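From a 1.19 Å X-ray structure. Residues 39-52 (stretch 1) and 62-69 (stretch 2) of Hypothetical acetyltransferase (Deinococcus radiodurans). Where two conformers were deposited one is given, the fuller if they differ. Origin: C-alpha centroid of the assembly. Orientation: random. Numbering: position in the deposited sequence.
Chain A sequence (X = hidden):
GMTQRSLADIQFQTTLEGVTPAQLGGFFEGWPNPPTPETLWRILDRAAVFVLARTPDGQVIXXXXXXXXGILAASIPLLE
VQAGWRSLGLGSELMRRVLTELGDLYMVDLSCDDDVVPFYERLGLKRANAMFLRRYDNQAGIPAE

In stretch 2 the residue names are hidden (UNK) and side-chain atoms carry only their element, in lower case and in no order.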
# COMPACT_ATOMS: atom_id res chain seq x y z
N THR A 39 -10.46 -12.35 12.09
CA THR A 39 -10.06 -11.09 11.51
C THR A 39 -9.09 -11.27 10.36
O THR A 39 -9.18 -10.58 9.34
CB THR A 39 -9.56 -10.11 12.57
OG1 THR A 39 -10.66 -9.89 13.48
CG2 THR A 39 -9.11 -8.78 11.95
N LEU A 40 -8.13 -12.18 10.50
CA LEU A 40 -7.22 -12.48 9.41
C LEU A 40 -7.98 -12.92 8.15
O LEU A 40 -7.65 -12.52 7.05
CB LEU A 40 -6.14 -13.48 9.85
CG LEU A 40 -5.12 -13.89 8.76
CD1 LEU A 40 -4.46 -12.70 8.09
CD2 LEU A 40 -4.07 -14.82 9.36
N TRP A 41 -8.99 -13.76 8.34
CA TRP A 41 -9.80 -14.17 7.21
C TRP A 41 -10.39 -12.94 6.51
O TRP A 41 -10.34 -12.80 5.28
CB TRP A 41 -10.91 -15.13 7.71
CG TRP A 41 -11.59 -15.95 6.65
CD1 TRP A 41 -11.35 -17.26 6.39
CD2 TRP A 41 -12.58 -15.53 5.72
NE1 TRP A 41 -12.12 -17.69 5.37
CE2 TRP A 41 -12.90 -16.66 4.92
CE3 TRP A 41 -13.25 -14.33 5.46
CZ2 TRP A 41 -13.82 -16.62 3.92
CZ3 TRP A 41 -14.17 -14.31 4.43
CH2 TRP A 41 -14.41 -15.45 3.66
N ARG A 42 -10.93 -12.00 7.28
CA ARG A 42 -11.49 -10.76 6.69
C ARG A 42 -10.41 -9.90 6.01
O ARG A 42 -10.66 -9.33 4.94
CB ARG A 42 -12.27 -9.96 7.71
CG ARG A 42 -13.49 -10.67 8.29
CD ARG A 42 -14.33 -9.71 9.22
NE ARG A 42 -13.59 -9.23 10.43
CZ ARG A 42 -13.20 -7.99 10.74
NH1 ARG A 42 -13.43 -6.95 9.93
NH2 ARG A 42 -12.52 -7.78 11.88
N ILE A 43 -9.23 -9.81 6.64
CA ILE A 43 -8.12 -9.09 6.02
C ILE A 43 -7.79 -9.65 4.64
O ILE A 43 -7.64 -8.92 3.67
CB ILE A 43 -6.88 -9.09 6.98
CG1 ILE A 43 -7.14 -8.21 8.19
CG2 ILE A 43 -5.63 -8.66 6.24
CD1 ILE A 43 -6.15 -8.40 9.33
N LEU A 44 -7.70 -10.97 4.58
CA LEU A 44 -7.42 -11.61 3.31
C LEU A 44 -8.52 -11.35 2.31
O LEU A 44 -8.28 -11.11 1.13
CB LEU A 44 -7.15 -13.10 3.52
CG LEU A 44 -5.86 -13.41 4.32
CD1 LEU A 44 -5.92 -14.86 4.83
CD2 LEU A 44 -4.63 -13.15 3.52
N ASP A 45 -9.78 -11.43 2.76
CA ASP A 45 -10.92 -11.21 1.88
C ASP A 45 -10.94 -9.79 1.33
O ASP A 45 -11.48 -9.58 0.24
CB ASP A 45 -12.19 -11.50 2.66
CG ASP A 45 -13.43 -11.60 1.79
OD1 ASP A 45 -13.34 -12.08 0.66
OD2 ASP A 45 -14.48 -11.24 2.31
N ARG A 46 -10.38 -8.83 2.05
CA ARG A 46 -10.35 -7.43 1.61
C ARG A 46 -9.09 -7.06 0.85
O ARG A 46 -9.01 -5.96 0.30
CB ARG A 46 -10.48 -6.50 2.82
CG ARG A 46 -11.91 -6.38 3.35
CD ARG A 46 -12.86 -5.56 2.46
NE ARG A 46 -14.03 -5.17 3.25
CZ ARG A 46 -14.02 -4.25 4.22
NH1 ARG A 46 -12.91 -3.59 4.53
NH2 ARG A 46 -15.14 -3.98 4.89
N ALA A 47 -8.07 -7.91 0.85
CA ALA A 47 -6.85 -7.66 0.10
C ALA A 47 -7.17 -7.57 -1.40
O ALA A 47 -8.10 -8.21 -1.88
CB ALA A 47 -5.83 -8.78 0.36
N ALA A 48 -6.34 -6.88 -2.16
CA ALA A 48 -6.43 -7.00 -3.62
C ALA A 48 -6.14 -8.42 -4.05
O ALA A 48 -6.88 -9.02 -4.83
CB ALA A 48 -5.51 -6.01 -4.33
N VAL A 49 -5.01 -8.96 -3.59
CA VAL A 49 -4.57 -10.32 -3.88
C VAL A 49 -3.85 -10.83 -2.64
O VAL A 49 -3.38 -10.06 -1.79
CB VAL A 49 -3.66 -10.43 -5.13
CG1 VAL A 49 -4.37 -9.99 -6.42
CG2 VAL A 49 -2.34 -9.68 -4.91
N PHE A 50 -3.72 -12.14 -2.57
CA PHE A 50 -2.96 -12.79 -1.49
C PHE A 50 -2.54 -14.16 -1.95
O PHE A 50 -3.08 -14.69 -2.93
CB PHE A 50 -3.78 -12.86 -0.18
CG PHE A 50 -5.03 -13.65 -0.31
CD1 PHE A 50 -5.03 -15.03 -0.15
CD2 PHE A 50 -6.23 -13.02 -0.61
CE1 PHE A 50 -6.20 -15.76 -0.28
CE2 PHE A 50 -7.39 -13.77 -0.74
CZ PHE A 50 -7.36 -15.13 -0.58
N VAL A 51 -1.57 -14.74 -1.22
CA VAL A 51 -1.15 -16.12 -1.46
C VAL A 51 -1.06 -16.83 -0.11
O VAL A 51 -0.52 -16.27 0.83
CB VAL A 51 0.20 -16.23 -2.20
CG1 VAL A 51 0.50 -17.68 -2.60
CG2 VAL A 51 0.25 -15.32 -3.44
N LEU A 52 -1.63 -18.02 -0.04
CA LEU A 52 -1.56 -18.91 1.11
C LEU A 52 -0.75 -20.15 0.79
O LEU A 52 -0.89 -20.70 -0.29
CB LEU A 52 -2.99 -19.38 1.51
CG LEU A 52 -4.05 -18.30 1.64
CD1 LEU A 52 -5.39 -18.89 2.05
CD2 LEU A 52 -3.62 -17.21 2.65
N UNK A 62 1.77 -20.27 5.91
CA UNK A 62 2.40 -19.02 5.48
C UNK A 62 1.42 -18.24 4.69
O UNK A 62 0.56 -18.83 4.00
N UNK A 63 1.54 -16.91 4.70
CA UNK A 63 0.68 -16.08 3.86
C UNK A 63 1.38 -14.80 3.55
O UNK A 63 2.31 -14.36 4.23
c UNK A 63 -0.32 -15.03 6.86
c UNK A 63 -0.59 -12.75 7.47
c UNK A 63 -1.00 -13.44 5.24
c UNK A 63 -0.99 -12.46 6.21
c UNK A 63 -0.27 -14.04 7.81
c UNK A 63 -0.69 -14.74 5.57
c UNK A 63 -0.70 -15.80 4.50
N UNK A 64 0.88 -14.13 2.51
CA UNK A 64 1.26 -12.76 2.15
C UNK A 64 0.02 -12.11 1.56
O UNK A 64 -0.75 -12.75 0.83
c UNK A 64 2.94 -11.37 0.87
c UNK A 64 2.11 -13.51 -0.14
c UNK A 64 2.43 -12.76 1.15
N UNK A 65 -0.18 -10.82 1.84
CA UNK A 65 -1.27 -10.08 1.23
C UNK A 65 -0.75 -8.85 0.51
O UNK A 65 0.39 -8.43 0.70
c UNK A 65 -1.93 -8.64 3.26
n UNK A 65 -2.91 -7.88 3.76
c UNK A 65 -2.37 -9.70 2.23
o UNK A 65 -0.77 -8.58 3.63
N UNK A 66 -1.62 -8.23 -0.29
CA UNK A 66 -1.24 -7.04 -1.02
C UNK A 66 -2.47 -6.16 -1.25
O UNK A 66 -3.58 -6.65 -1.51
c UNK A 66 -0.57 -7.36 -2.35
N UNK A 67 -2.21 -4.86 -1.22
CA UNK A 67 -3.14 -3.82 -1.64
C UNK A 67 -2.72 -3.38 -3.02
O UNK A 67 -1.53 -3.37 -3.34
c UNK A 67 -3.01 -2.94 0.82
c UNK A 67 -3.05 -2.62 -0.68
c UNK A 67 -2.86 -1.64 1.61
c UNK A 67 -4.20 -3.79 1.30
N UNK A 68 -3.67 -2.99 -3.88
CA UNK A 68 -3.32 -2.60 -5.24
C UNK A 68 -4.42 -1.76 -5.86
O UNK A 68 -5.60 -1.94 -5.52
c UNK A 68 -3.15 -3.87 -6.08
o UNK A 68 -2.70 -3.52 -7.38
N UNK A 69 -4.06 -0.88 -6.80
CA UNK A 69 -5.03 -0.24 -7.67
C UNK A 69 -5.11 -0.89 -9.06
O UNK A 69 -5.91 -0.46 -9.86
o UNK A 69 -2.86 0.91 -9.07
c UNK A 69 -4.82 1.28 -7.75
c UNK A 69 -3.51 1.72 -8.34
o UNK A 69 -3.10 2.88 -8.03
O HOH W 1 -5.59 -7.07 3.10

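Stretch 2 runs as a strand from position 62 to position 68, antiparallel to strand 49-52 and flanked by the helix that carries L40, I43 and L44. Position 62 has backbone atoms and nothing more, and it meets stretch 1 through its main chain: its O lies 3.6 Å from CA of L52, a CA-H...O contact. With no side chain, it is glycine, G62.

Position 63 carries seven side-chain carbons, one followed by a six-membered ring with no heteroatom and no further substituent. CD1 of L40 sits over one face of the ring, 4.2 Å from its centroid, in a CH-pi contact. The missing hydroxyl excludes tyrosine, and the residue is phenylalanine, F63. L44 CD2 approaches F63 CD2 obliquely at 4.0 Å. L52, its bridge partner, packs lower down, with L52 CD2 3.7 Å from F63 CB.

At position 64 there are three carbons, the first carrying the other two, and one of the outer pair lies 3.9 Å from CB of V51. Such a short fork at CB, without oxygen, identifies valine, V64; the carbon near V51 is CG1. The backbones of this pair exchange two hydrogen bonds, V51 N to V64 O at 3.0 Å and V64 N to V51 O at 3.1 Å.

Position 65 shows two carbons, the second bearing one oxygen and one nitrogen. Its CB lies 4.0 Å from A47 CB, and its side-chain nitrogen is 3.8 Å from CG2 of I43. A terminal amide on so short a chain is asparagine, N65. The amide is also tied to the helix by water 1, which accepts from N65 ND2 at 2.9 Å and donates to I43 O at 2.8 Å; OD1 is satisfied elsewhere in the structure.

Position 66 has a single side-chain carbon, its CB, 3.9 Å from V49 CG2. One carbon means alanine, A66. The backbone hydrogen bonds here are weak: A66 N reaches V49 O at 2.9 Å, and A66 O receives both A48 N at 2.8 Å and V49 N at 3.4 Å.

Position 67 has four carbons, forked at the second. Its CA-to-CB bond points away from stretch 1, and its side chain comes no nearer than 4.8 Å; the contact is instead from A48 CB to the carbonyl C of position 67, at 4.1 Å. The fork defines leucine, L67.

Position 68 has one carbon followed by one oxygen, and its CB and that of A48 are 3.6 Å apart. This is serine, S68.

Position 69, past the strand, has two carbons, the second carrying two oxygens, and does not touch stretch 1. This carboxylate is aspartate, D69.

The contact thus combines sheet pairing with helix packing. V49, V51, V64 and A66 share one sheet face, where small apolar side chains meet across the strands. F50, L52, F63 and N65 point to the other, where the helix gathers F63 against L40 and L44 and a water bridges the N65 amide to a helix carbonyl. Together the two stretches bury 578 Å², summed over both sides.

Stretch 2 (62-69) GFVNALSD
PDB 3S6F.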